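Local coordinates for protein ribose 5-phosphate isomerase, putative (Trypanosoma brucei brucei, PDB 6FXS) that probably interconverts ribose 5-phosphate and ribulose 5-phosphate as a type B ribose-5-phosphate isomerase, at residues 22-33 with 81-90; 117-128 with 147-158. All blocks are in the same frame, centred on the assembly; numbering follows the deposited sequence.

Contact 1 of 2, residues 22-33 with 81-90; sequences TRKVAIGADHIG and EADVGILVCG. With SO4 (sulfate ion), chain E.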
loop_
_atom_site.group_PDB
_atom_site.type_symbol
_atom_site.label_atom_id
_atom_site.label_comp_id
_atom_site.label_asym_id
_atom_site.label_seq_id
_atom_site.Cartn_x
_atom_site.Cartn_y
_atom_site.Cartn_z
ATOM N N THR B 22 -3.889 -11.786 -30.617
ATOM C CA THR B 22 -4.998 -11.847 -29.594
ATOM C C THR B 22 -4.565 -12.575 -28.339
ATOM O O THR B 22 -3.947 -13.629 -28.424
ATOM C CB THR B 22 -6.289 -12.529 -30.095
ATOM O OG1 THR B 22 -6.782 -11.791 -31.181
ATOM C CG2 THR B 22 -7.403 -12.537 -29.022
ATOM N N ARG B 23 -4.898 -12.003 -27.187
ATOM C CA ARG B 23 -4.632 -12.633 -25.918
ATOM C C ARG B 23 -5.975 -12.711 -25.194
ATOM O O ARG B 23 -6.592 -11.666 -24.937
ATOM C CB ARG B 23 -3.580 -11.843 -25.141
ATOM C CG ARG B 23 -2.408 -11.288 -25.972
ATOM C CD ARG B 23 -1.251 -12.236 -26.332
ATOM N NE ARG B 23 -0.853 -13.240 -25.329
ATOM C CZ ARG B 23 -0.540 -13.014 -24.039
ATOM N NH1 ARG B 23 -0.610 -11.795 -23.483
ATOM N NH2 ARG B 23 -0.185 -14.049 -23.263
ATOM N N LYS B 24 -6.430 -13.934 -24.873
ATOM C CA LYS B 24 -7.647 -14.107 -24.114
ATOM C C LYS B 24 -7.350 -14.000 -22.603
ATOM O O LYS B 24 -6.477 -14.692 -22.110
ATOM C CB LYS B 24 -8.253 -15.496 -24.285
ATOM C CG LYS B 24 -8.706 -15.845 -25.673
ATOM C CD LYS B 24 -9.830 -16.876 -25.597
ATOM C CE LYS B 24 -9.744 -17.848 -26.750
ATOM N NZ LYS B 24 -11.095 -18.357 -27.146
ATOM N N VAL B 25 -8.167 -13.236 -21.912
ATOM C CA VAL B 25 -7.975 -12.899 -20.507
ATOM C C VAL B 25 -9.180 -13.389 -19.796
ATOM O O VAL B 25 -10.233 -12.800 -19.922
ATOM C CB VAL B 25 -7.782 -11.382 -20.337
ATOM C CG1 VAL B 25 -7.604 -11.042 -18.879
ATOM C CG2 VAL B 25 -6.662 -10.838 -21.198
ATOM N N ALA B 26 -9.090 -14.545 -19.150
ATOM C CA ALA B 26 -10.202 -15.066 -18.403
ATOM C C ALA B 26 -10.275 -14.283 -17.077
ATOM O O ALA B 26 -9.229 -14.076 -16.417
ATOM C CB ALA B 26 -10.025 -16.562 -18.141
ATOM N N ILE B 27 -11.482 -13.848 -16.714
ATOM C CA ILE B 27 -11.743 -13.040 -15.542
ATOM C C ILE B 27 -12.779 -13.754 -14.661
ATOM O O ILE B 27 -13.852 -14.235 -15.143
ATOM C CB ILE B 27 -12.266 -11.645 -15.892
ATOM C CG1 ILE B 27 -11.363 -10.961 -16.863
ATOM C CG2 ILE B 27 -12.429 -10.797 -14.658
ATOM C CD1 ILE B 27 -12.026 -9.798 -17.572
ATOM N N GLY B 28 -12.447 -13.896 -13.381
ATOM C CA GLY B 28 -13.320 -14.499 -12.396
ATOM C C GLY B 28 -13.392 -13.655 -11.152
ATOM O O GLY B 28 -12.418 -12.916 -10.812
ATOM N N ALA B 29 -14.519 -13.764 -10.449
ATOM C CA ALA B 29 -14.698 -13.105 -9.190
ATOM C C ALA B 29 -15.382 -13.984 -8.170
ATOM O O ALA B 29 -15.674 -15.158 -8.421
ATOM C CB ALA B 29 -15.417 -11.780 -9.361
ATOM N N ASP B 30 -15.615 -13.428 -6.981
ATOM C CA ASP B 30 -16.695 -13.960 -6.143
ATOM C C ASP B 30 -17.744 -12.882 -5.997
ATOM O O ASP B 30 -17.746 -11.881 -6.717
ATOM C CB ASP B 30 -16.156 -14.563 -4.848
ATOM C CG ASP B 30 -15.608 -13.507 -3.842
ATOM O OD1 ASP B 30 -15.570 -12.308 -4.110
ATOM O OD2 ASP B 30 -15.261 -13.958 -2.736
ATOM N N HIS B 31 -18.648 -13.063 -5.056
ATOM C CA HIS B 31 -19.669 -12.028 -4.817
ATOM C C HIS B 31 -19.184 -10.694 -4.336
ATOM O O HIS B 31 -19.847 -9.677 -4.545
ATOM C CB HIS B 31 -20.746 -12.563 -3.868
ATOM C CG HIS B 31 -20.227 -13.034 -2.561
ATOM N ND1 HIS B 31 -19.600 -14.259 -2.388
ATOM C CD2 HIS B 31 -20.315 -12.476 -1.343
ATOM C CE1 HIS B 31 -19.310 -14.412 -1.118
ATOM N NE2 HIS B 31 -19.688 -13.323 -0.472
ATOM N N ILE B 32 -18.037 -10.720 -3.662
ATOM C CA ILE B 32 -17.394 -9.511 -3.172
ATOM C C ILE B 32 -16.784 -8.728 -4.344
ATOM O O ILE B 32 -16.859 -7.494 -4.390
ATOM C CB ILE B 32 -16.370 -9.853 -2.019
ATOM C CG1 ILE B 32 -17.072 -10.574 -0.837
ATOM C CG2 ILE B 32 -15.646 -8.608 -1.506
ATOM C CD1 ILE B 32 -18.267 -9.809 -0.246
ATOM N N GLY B 33 -16.099 -9.424 -5.261
ATOM C CA GLY B 33 -15.592 -8.789 -6.477
ATOM C C GLY B 33 -16.645 -8.500 -7.554
ATOM O O GLY B 33 -16.532 -7.518 -8.305
ATOM N N GLU B 81 -6.713 -22.721 -22.764
ATOM C CA GLU B 81 -7.986 -22.104 -23.151
ATOM C C GLU B 81 -7.983 -20.594 -22.986
ATOM O O GLU B 81 -8.844 -19.879 -23.554
ATOM C CB GLU B 81 -9.111 -22.750 -22.324
ATOM C CG GLU B 81 -9.179 -24.274 -22.509
ATOM C CD GLU B 81 -10.052 -25.016 -21.501
ATOM O OE1 GLU B 81 -10.686 -24.472 -20.589
ATOM O OE2 GLU B 81 -10.097 -26.219 -21.634
ATOM N N ALA B 82 -7.044 -20.064 -22.190
ATOM C CA ALA B 82 -6.916 -18.617 -22.087
ATOM C C ALA B 82 -5.462 -18.316 -21.886
ATOM O O ALA B 82 -4.733 -19.177 -21.405
ATOM C CB ALA B 82 -7.764 -18.098 -20.922
ATOM N N ASP B 83 -5.023 -17.133 -22.289
ATOM C CA ASP B 83 -3.601 -16.746 -22.116
ATOM C C ASP B 83 -3.255 -16.176 -20.721
ATOM O O ASP B 83 -2.171 -16.378 -20.272
ATOM C CB ASP B 83 -3.192 -15.752 -23.158
ATOM C CG ASP B 83 -3.450 -16.301 -24.583
ATOM O OD1 ASP B 83 -2.803 -17.271 -24.928
ATOM O OD2 ASP B 83 -4.343 -15.843 -25.289
ATOM N N VAL B 84 -4.158 -15.444 -20.122
ATOM C CA VAL B 84 -3.918 -14.732 -18.835
ATOM C C VAL B 84 -5.202 -14.832 -18.046
ATOM O O VAL B 84 -6.306 -14.842 -18.666
ATOM C CB VAL B 84 -3.691 -13.206 -19.017
ATOM C CG1 VAL B 84 -3.196 -12.569 -17.702
ATOM C CG2 VAL B 84 -2.684 -12.898 -20.096
ATOM N N GLY B 85 -5.076 -14.895 -16.700
ATOM C CA GLY B 85 -6.183 -14.754 -15.780
ATOM C C GLY B 85 -6.239 -13.569 -14.879
ATOM O O GLY B 85 -5.153 -12.981 -14.495
ATOM N N ILE B 86 -7.440 -13.140 -14.508
ATOM C CA ILE B 86 -7.613 -12.061 -13.513
ATOM C C ILE B 86 -8.637 -12.587 -12.522
ATOM O O ILE B 86 -9.728 -13.071 -12.932
ATOM C CB ILE B 86 -8.076 -10.728 -14.149
ATOM C CG1 ILE B 86 -7.011 -10.187 -15.108
ATOM C CG2 ILE B 86 -8.398 -9.701 -13.091
ATOM C CD1 ILE B 86 -7.450 -9.096 -16.038
ATOM N N LEU B 87 -8.298 -12.560 -11.231
ATOM C CA LEU B 87 -9.205 -12.989 -10.158
ATOM C C LEU B 87 -9.367 -11.852 -9.161
ATOM O O LEU B 87 -8.356 -11.251 -8.699
ATOM C CB LEU B 87 -8.717 -14.261 -9.501
ATOM C CG LEU B 87 -8.609 -15.475 -10.446
ATOM C CD1 LEU B 87 -7.921 -16.581 -9.701
ATOM C CD2 LEU B 87 -10.059 -15.912 -10.794
ATOM N N VAL B 88 -10.636 -11.557 -8.843
ATOM C CA VAL B 88 -11.020 -10.518 -7.922
ATOM C C VAL B 88 -11.875 -11.057 -6.765
ATOM O O VAL B 88 -12.996 -11.550 -6.991
ATOM C CB VAL B 88 -11.827 -9.411 -8.588
ATOM C CG1 VAL B 88 -12.028 -8.278 -7.585
ATOM C CG2 VAL B 88 -11.112 -8.851 -9.788
ATOM N N CYS B 89 -11.376 -10.937 -5.535
ATOM C CA CYS B 89 -12.165 -11.227 -4.315
ATOM C C CYS B 89 -11.926 -10.019 -3.401
ATOM O O CYS B 89 -11.498 -8.940 -3.846
ATOM C CB CYS B 89 -11.793 -12.603 -3.685
ATOM S SG CYS B 89 -10.165 -12.939 -2.766
ATOM N N GLY B 90 -12.245 -10.166 -2.140
ATOM C CA GLY B 90 -12.138 -9.086 -1.202
ATOM C C GLY B 90 -10.695 -8.560 -1.100
ATOM O O GLY B 90 -10.485 -7.371 -1.253
HETATM S S SO4 E . -19.255 -14.053 2.913
HETATM O O1 SO4 E . -20.027 -13.753 4.150
HETATM O O2 SO4 E . -18.977 -12.821 2.106
HETATM O O3 SO4 E . -17.991 -14.683 3.271
HETATM O O4 SO4 E . -20.045 -15.083 2.133
#
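Val25 and Ile86 meet in the tightest packing between strands 23-29 and 84-89: Val25 CG1 lies 3.4 Å from Ile86 CD1, tight for two methyls. Their branched side chains suit a strand, and helix 37-46 covers both through Val44. The strands run parallel, and every second residue of 23-29 bonds to the two residues flanking its partner: Ile86 N reaches Ala26 O (2.8 Å) and Gly28 N reaches Ile86 O (2.9 Å), while Lys24 O, at the start, takes both Asp83 N and Val84 N. On the other face Ala26 is small enough to set its CB 3.9 Å from Ala82 CB, while Gly28 lets Leu87 CD2 come within 3.9 Å of its CA; Val73 of helix 66-78 lies over Ala26 and Leu87.

Toward the N-terminal end the contact becomes polar and more exposed. Asp83 OD2 takes the Lys24 N-H on its anti lone pair (2.9 Å), and the bent Arg23 chain lays one guanidinium face over Asp83 CB, with NH2 3.5 Å away. At the opposite end Asp30 OD1 accepts from Gly33 N (3.1 Å), an Asx motif that turns the chain beyond the strand. There His31 donates NE2-H to a sulfate, probably from the crystallisation liquor, also hydrogen-bonded by Arg63 and by a neighbouring subunit. Paired central parallel strands with helices over both faces are typical of a Rossmann-like alpha/beta/alpha sandwich.

Contact 2 of 2, residues 117-128 with 147-158; sequences VMARQHNDANVV and FLQTPYSGEDRH. With SO4 (sulfate ion), chain C.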
loop_
_atom_site.group_PDB
_atom_site.type_symbol
_atom_site.label_atom_id
_atom_site.label_comp_id
_atom_site.label_asym_id
_atom_site.label_seq_id
_atom_site.Cartn_x
_atom_site.Cartn_y
_atom_site.Cartn_z
ATOM N N VAL B 117 4.519 -5.060 -12.170
ATOM C CA VAL B 117 5.733 -5.187 -12.997
ATOM C C VAL B 117 6.518 -6.443 -12.639
ATOM O O VAL B 117 6.859 -7.257 -13.522
ATOM C CB VAL B 117 6.622 -3.924 -12.914
ATOM C CG1 VAL B 117 7.922 -4.093 -13.649
ATOM C CG2 VAL B 117 5.941 -2.716 -13.547
ATOM N N MET B 118 6.840 -6.577 -11.356
ATOM C CA MET B 118 7.737 -7.648 -10.954
ATOM C C MET B 118 7.086 -9.052 -11.080
ATOM O O MET B 118 7.787 -10.017 -11.351
ATOM C CB MET B 118 8.273 -7.442 -9.557
ATOM C CG MET B 118 9.116 -6.113 -9.387
ATOM S SD MET B 118 10.313 -5.793 -10.737
ATOM C CE MET B 118 11.444 -7.041 -10.194
ATOM N N ALA B 119 5.768 -9.131 -10.873
ATOM C CA ALA B 119 5.063 -10.415 -11.036
ATOM C C ALA B 119 5.304 -10.933 -12.453
ATOM O O ALA B 119 5.444 -12.136 -12.688
ATOM C CB ALA B 119 3.577 -10.239 -10.852
ATOM N N ARG B 120 5.281 -10.013 -13.395
ATOM C CA ARG B 120 5.538 -10.369 -14.809
ATOM C C ARG B 120 7.021 -10.580 -15.146
ATOM O O ARG B 120 7.432 -11.592 -15.746
ATOM C CB ARG B 120 4.941 -9.276 -15.687
ATOM C CG ARG B 120 3.385 -9.247 -15.667
ATOM C CD ARG B 120 2.666 -10.413 -16.267
ATOM N NE ARG B 120 3.131 -10.608 -17.614
ATOM C CZ ARG B 120 3.727 -11.643 -18.119
ATOM N NH1 ARG B 120 3.799 -12.827 -17.495
ATOM N NH2 ARG B 120 4.242 -11.484 -19.350
ATOM N N GLN B 121 7.797 -9.578 -14.800
ATOM C CA GLN B 121 9.228 -9.554 -15.156
ATOM C C GLN B 121 10.029 -10.677 -14.539
ATOM O O GLN B 121 10.870 -11.300 -15.204
ATOM C CB GLN B 121 9.843 -8.220 -14.727
ATOM C CG GLN B 121 9.531 -7.058 -15.630
ATOM C CD GLN B 121 10.580 -6.951 -16.732
ATOM O OE1 GLN B 121 10.333 -7.232 -17.969
ATOM N NE2 GLN B 121 11.786 -6.607 -16.304
ATOM N N HIS B 122 9.760 -10.984 -13.277
ATOM C CA HIS B 122 10.444 -12.063 -12.570
ATOM C C HIS B 122 9.690 -13.376 -12.481
ATOM O O HIS B 122 10.339 -14.454 -12.528
ATOM C CB HIS B 122 10.828 -11.621 -11.121
ATOM C CG HIS B 122 11.985 -10.672 -11.080
ATOM N ND1 HIS B 122 12.589 -10.253 -9.901
ATOM C CD2 HIS B 122 12.697 -10.108 -12.093
ATOM C CE1 HIS B 122 13.582 -9.424 -10.194
ATOM N NE2 HIS B 122 13.682 -9.323 -11.519
ATOM N N ASN B 123 8.413 -13.332 -12.195
ATOM C CA ASN B 123 7.660 -14.585 -11.923
ATOM C C ASN B 123 6.907 -15.098 -13.179
ATOM O O ASN B 123 6.269 -16.174 -13.107
ATOM C CB ASN B 123 6.708 -14.399 -10.727
ATOM C CG ASN B 123 7.432 -13.811 -9.500
ATOM O OD1 ASN B 123 7.262 -12.636 -9.163
ATOM N ND2 ASN B 123 8.275 -14.609 -8.894
ATOM N N ASP B 124 6.977 -14.330 -14.289
ATOM C CA ASP B 124 6.169 -14.592 -15.503
ATOM C C ASP B 124 4.747 -15.004 -15.110
ATOM O O ASP B 124 4.238 -16.030 -15.541
ATOM C CB ASP B 124 6.800 -15.696 -16.303
ATOM C CG ASP B 124 6.255 -15.803 -17.758
ATOM O OD1 ASP B 124 5.636 -14.894 -18.312
ATOM O OD2 ASP B 124 6.538 -16.837 -18.332
ATOM N N ALA B 125 4.182 -14.258 -14.209
ATOM C CA ALA B 125 2.907 -14.599 -13.638
ATOM C C ALA B 125 1.842 -14.626 -14.808
ATOM O O ALA B 125 1.818 -13.726 -15.666
ATOM C CB ALA B 125 2.509 -13.617 -12.555
ATOM N N ASN B 126 1.009 -15.652 -14.761
ATOM C CA ASN B 126 -0.082 -15.840 -15.737
ATOM C C ASN B 126 -1.520 -15.575 -15.182
ATOM O O ASN B 126 -2.482 -15.612 -15.944
ATOM C CB ASN B 126 0.074 -17.204 -16.490
ATOM C CG ASN B 126 0.207 -18.390 -15.597
ATOM O OD1 ASN B 126 -0.125 -18.348 -14.375
ATOM N ND2 ASN B 126 0.641 -19.508 -16.182
ATOM N N VAL B 127 -1.669 -15.341 -13.868
ATOM C CA VAL B 127 -2.881 -14.941 -13.230
ATOM C C VAL B 127 -2.531 -13.795 -12.216
ATOM O O VAL B 127 -1.547 -13.914 -11.482
ATOM C CB VAL B 127 -3.549 -16.113 -12.471
ATOM C CG1 VAL B 127 -4.814 -15.676 -11.751
ATOM C CG2 VAL B 127 -3.832 -17.275 -13.425
ATOM N N VAL B 128 -3.233 -12.672 -12.296
ATOM C CA VAL B 128 -3.130 -11.583 -11.322
ATOM C C VAL B 128 -4.331 -11.644 -10.365
ATOM O O VAL B 128 -5.487 -11.798 -10.814
ATOM C CB VAL B 128 -2.996 -10.212 -11.990
ATOM C CG1 VAL B 128 -4.203 -9.871 -12.855
ATOM C CG2 VAL B 128 -2.749 -9.136 -10.944
ATOM N N PHE B 147 0.012 -5.350 -15.735
ATOM C CA PHE B 147 0.182 -6.785 -15.759
ATOM C C PHE B 147 0.095 -7.320 -17.220
ATOM O O PHE B 147 0.813 -8.218 -17.638
ATOM C CB PHE B 147 -0.867 -7.437 -14.858
ATOM C CG PHE B 147 -0.616 -8.869 -14.566
ATOM C CD1 PHE B 147 0.260 -9.238 -13.537
ATOM C CD2 PHE B 147 -1.202 -9.861 -15.314
ATOM C CE1 PHE B 147 0.433 -10.542 -13.195
ATOM C CE2 PHE B 147 -0.986 -11.213 -15.007
ATOM C CZ PHE B 147 -0.166 -11.565 -13.965
ATOM N N LEU B 148 -0.852 -6.787 -17.970
ATOM C CA LEU B 148 -1.106 -7.283 -19.347
ATOM C C LEU B 148 -0.048 -6.807 -20.294
ATOM O O LEU B 148 0.281 -7.553 -21.216
ATOM C CB LEU B 148 -2.462 -6.817 -19.844
ATOM C CG LEU B 148 -3.663 -7.458 -19.151
ATOM C CD1 LEU B 148 -4.986 -6.841 -19.580
ATOM C CD2 LEU B 148 -3.654 -8.942 -19.338
ATOM N N GLN B 149 0.501 -5.615 -20.065
ATOM C CA GLN B 149 1.432 -5.011 -21.007
ATOM C C GLN B 149 2.901 -5.369 -20.731
ATOM O O GLN B 149 3.767 -5.258 -21.637
ATOM C CB GLN B 149 1.300 -3.500 -21.002
ATOM C CG GLN B 149 0.059 -2.995 -21.684
ATOM C CD GLN B 149 -0.014 -1.499 -21.576
ATOM O OE1 GLN B 149 0.909 -0.833 -21.055
ATOM N NE2 GLN B 149 -1.115 -0.967 -21.965
ATOM N N THR B 150 3.180 -5.836 -19.517
ATOM C CA THR B 150 4.565 -6.117 -19.139
ATOM C C THR B 150 5.001 -7.493 -19.542
ATOM O O THR B 150 4.354 -8.502 -19.191
ATOM C CB THR B 150 4.774 -5.839 -17.615
ATOM O OG1 THR B 150 4.405 -4.466 -17.279
ATOM C CG2 THR B 150 6.192 -6.106 -17.227
ATOM N N PRO B 151 6.165 -7.593 -20.213
ATOM C CA PRO B 151 6.705 -8.895 -20.614
ATOM C C PRO B 151 7.564 -9.524 -19.465
ATOM O O PRO B 151 7.942 -8.812 -18.514
ATOM C CB PRO B 151 7.615 -8.551 -21.824
ATOM C CG PRO B 151 8.148 -7.169 -21.417
ATOM C CD PRO B 151 6.919 -6.475 -20.823
ATOM N N TYR B 152 7.805 -10.825 -19.571
ATOM C CA TYR B 152 8.751 -11.543 -18.773
ATOM C C TYR B 152 10.161 -11.047 -19.129
ATOM O O TYR B 152 10.412 -10.741 -20.276
ATOM C CB TYR B 152 8.650 -13.040 -19.063
ATOM C CG TYR B 152 9.652 -13.907 -18.311
ATOM C CD1 TYR B 152 9.761 -13.859 -16.905
ATOM C CD2 TYR B 152 10.394 -14.847 -18.992
ATOM C CE1 TYR B 152 10.628 -14.682 -16.223
ATOM C CE2 TYR B 152 11.293 -15.656 -18.320
ATOM C CZ TYR B 152 11.397 -15.607 -16.906
ATOM O OH TYR B 152 12.295 -16.503 -16.257
ATOM N N SER B 153 11.041 -10.851 -18.144
ATOM C CA SER B 153 12.410 -10.321 -18.451
ATOM C C SER B 153 13.288 -11.243 -19.338
ATOM O O SER B 153 14.189 -10.761 -20.004
ATOM C CB SER B 153 13.182 -9.906 -17.193
ATOM O OG SER B 153 13.719 -11.100 -16.654
ATOM N N GLY B 154 13.019 -12.528 -19.345
ATOM C CA GLY B 154 13.792 -13.490 -20.159
ATOM C C GLY B 154 15.060 -13.980 -19.442
ATOM O O GLY B 154 15.764 -14.839 -19.985
ATOM N N GLU B 155 15.352 -13.525 -18.225
ATOM C CA GLU B 155 16.621 -13.926 -17.627
ATOM C C GLU B 155 16.644 -15.357 -17.129
ATOM O O GLU B 155 15.668 -15.851 -16.476
ATOM C CB GLU B 155 16.989 -13.054 -16.521
ATOM C CG GLU B 155 17.072 -11.629 -16.983
ATOM C CD GLU B 155 16.992 -10.659 -15.827
ATOM O OE1 GLU B 155 15.919 -10.295 -15.315
ATOM O OE2 GLU B 155 18.093 -10.222 -15.450
ATOM N N ASP B 156 17.733 -16.031 -17.445
ATOM C CA ASP B 156 17.862 -17.433 -17.102
ATOM C C ASP B 156 17.796 -17.731 -15.566
ATOM O O ASP B 156 17.282 -18.781 -15.149
ATOM C CB ASP B 156 19.157 -18.108 -17.613
ATOM C CG ASP B 156 19.033 -19.680 -17.502
ATOM O OD1 ASP B 156 18.044 -20.223 -18.044
ATOM O OD2 ASP B 156 19.815 -20.327 -16.786
ATOM N N ARG B 157 18.275 -16.829 -14.758
ATOM C CA ARG B 157 18.192 -17.069 -13.329
ATOM C C ARG B 157 16.715 -17.099 -12.809
ATOM O O ARG B 157 16.394 -17.929 -12.008
ATOM C CB ARG B 157 19.100 -16.157 -12.611
ATOM C CG ARG B 157 18.499 -14.884 -12.357
ATOM C CD ARG B 157 19.566 -13.982 -11.769
ATOM N NE ARG B 157 19.035 -12.626 -11.837
ATOM C CZ ARG B 157 18.874 -11.926 -12.953
ATOM N NH1 ARG B 157 19.235 -12.428 -14.167
ATOM N NH2 ARG B 157 18.354 -10.700 -12.843
ATOM N N HIS B 158 15.826 -16.327 -13.406
ATOM C CA HIS B 158 14.374 -16.444 -13.064
ATOM C C HIS B 158 13.812 -17.693 -13.685
ATOM O O HIS B 158 13.046 -18.434 -13.039
ATOM C CB HIS B 158 13.576 -15.207 -13.495
ATOM C CG HIS B 158 14.140 -13.949 -12.970
ATOM N ND1 HIS B 158 14.413 -13.768 -11.627
ATOM C CD2 HIS B 158 14.601 -12.836 -13.605
ATOM C CE1 HIS B 158 15.035 -12.613 -11.454
ATOM N NE2 HIS B 158 15.166 -12.028 -12.641
HETATM S S SO4 C . 18.766 -11.938 -8.583
HETATM O O1 SO4 C . 18.423 -11.111 -7.419
HETATM O O2 SO4 C . 17.423 -12.264 -9.084
HETATM O O3 SO4 C . 19.565 -13.174 -8.346
HETATM O O4 SO4 C . 19.667 -11.226 -9.554
#
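Arg120 grips Thr150 O side-on with two nitrogens, NE at 2.9 Å and NH2 at 3.0 Å, and so fastens the chain where it leaves helix 137-149. Its NH1 turns to its own segment, forming a salt bridge with Asp124 OD1 (2.9 Å) and a hydrogen bond to Ala125 O from above the carbonyl plane. A long side chain with several N-H groups suits these three acceptors. Farther along, Ser153 N bonds to Gln121 O in the carbonyl plane, on a lone pair (3.0 Å, 162° at the hydrogen), tying the loop to the end of helix 113-121.

The same arginine also packs. With chi2 at -67° its CD swings over the centre of the Phe147 ring, 3.6 Å from the centroid, and the further bend at chi3 turns NE toward Thr150 O; Val128 CB sits over the centre of the opposite ring face, and both carbons make CH-pi contacts. Ala119 CB meets the ring edge and Ala125 CB approaches CZ, small residues that leave space for a large aromatic. Tyr152 lays its ring against Asp124, roughly parallel to the carboxylate, with CD1 3.5 Å from Asp124 CB, and its OH bonds to Thr159. Outermost, the His122 and His158 rings form an offset stack, centroids 3.9 Å apart and planes at 25°, near a sulfate bound by Arg157 NE.

The loop 150-155 thus crosses the end of helix 113-121 on its way from helix 137-149 to helix 156-169, and the Phe147 ring is sandwiched between Arg120 of helix 113-121 and Val128 of strand 127-131, touching Val84 of the neighbouring strand 84-89.

Contact 1 belongs to the core, its centre about 6 Å from that of the chain; contact 2, at about 12 Å, is only partly buried. Their centres stand about 17 Å apart, yet they meet in one parallel sheet, where strand 84-89 of contact 1 neighbours strand 127-131 of contact 2: Gly85 N lies 2.8 Å from Asn126 O, and Ile86 CG1 packs 3.6 Å from Val128 CG1. The chemistry follows the place. Contact 1 relies on regular main-chain bonding between strands mostly clothed in aliphatic side chains, with charges kept to the ends, whereas contact 2 joins helix ends, a loop and strand 127-131 through an arginine, aromatic rings and carbonyls. Each borders a sulfate.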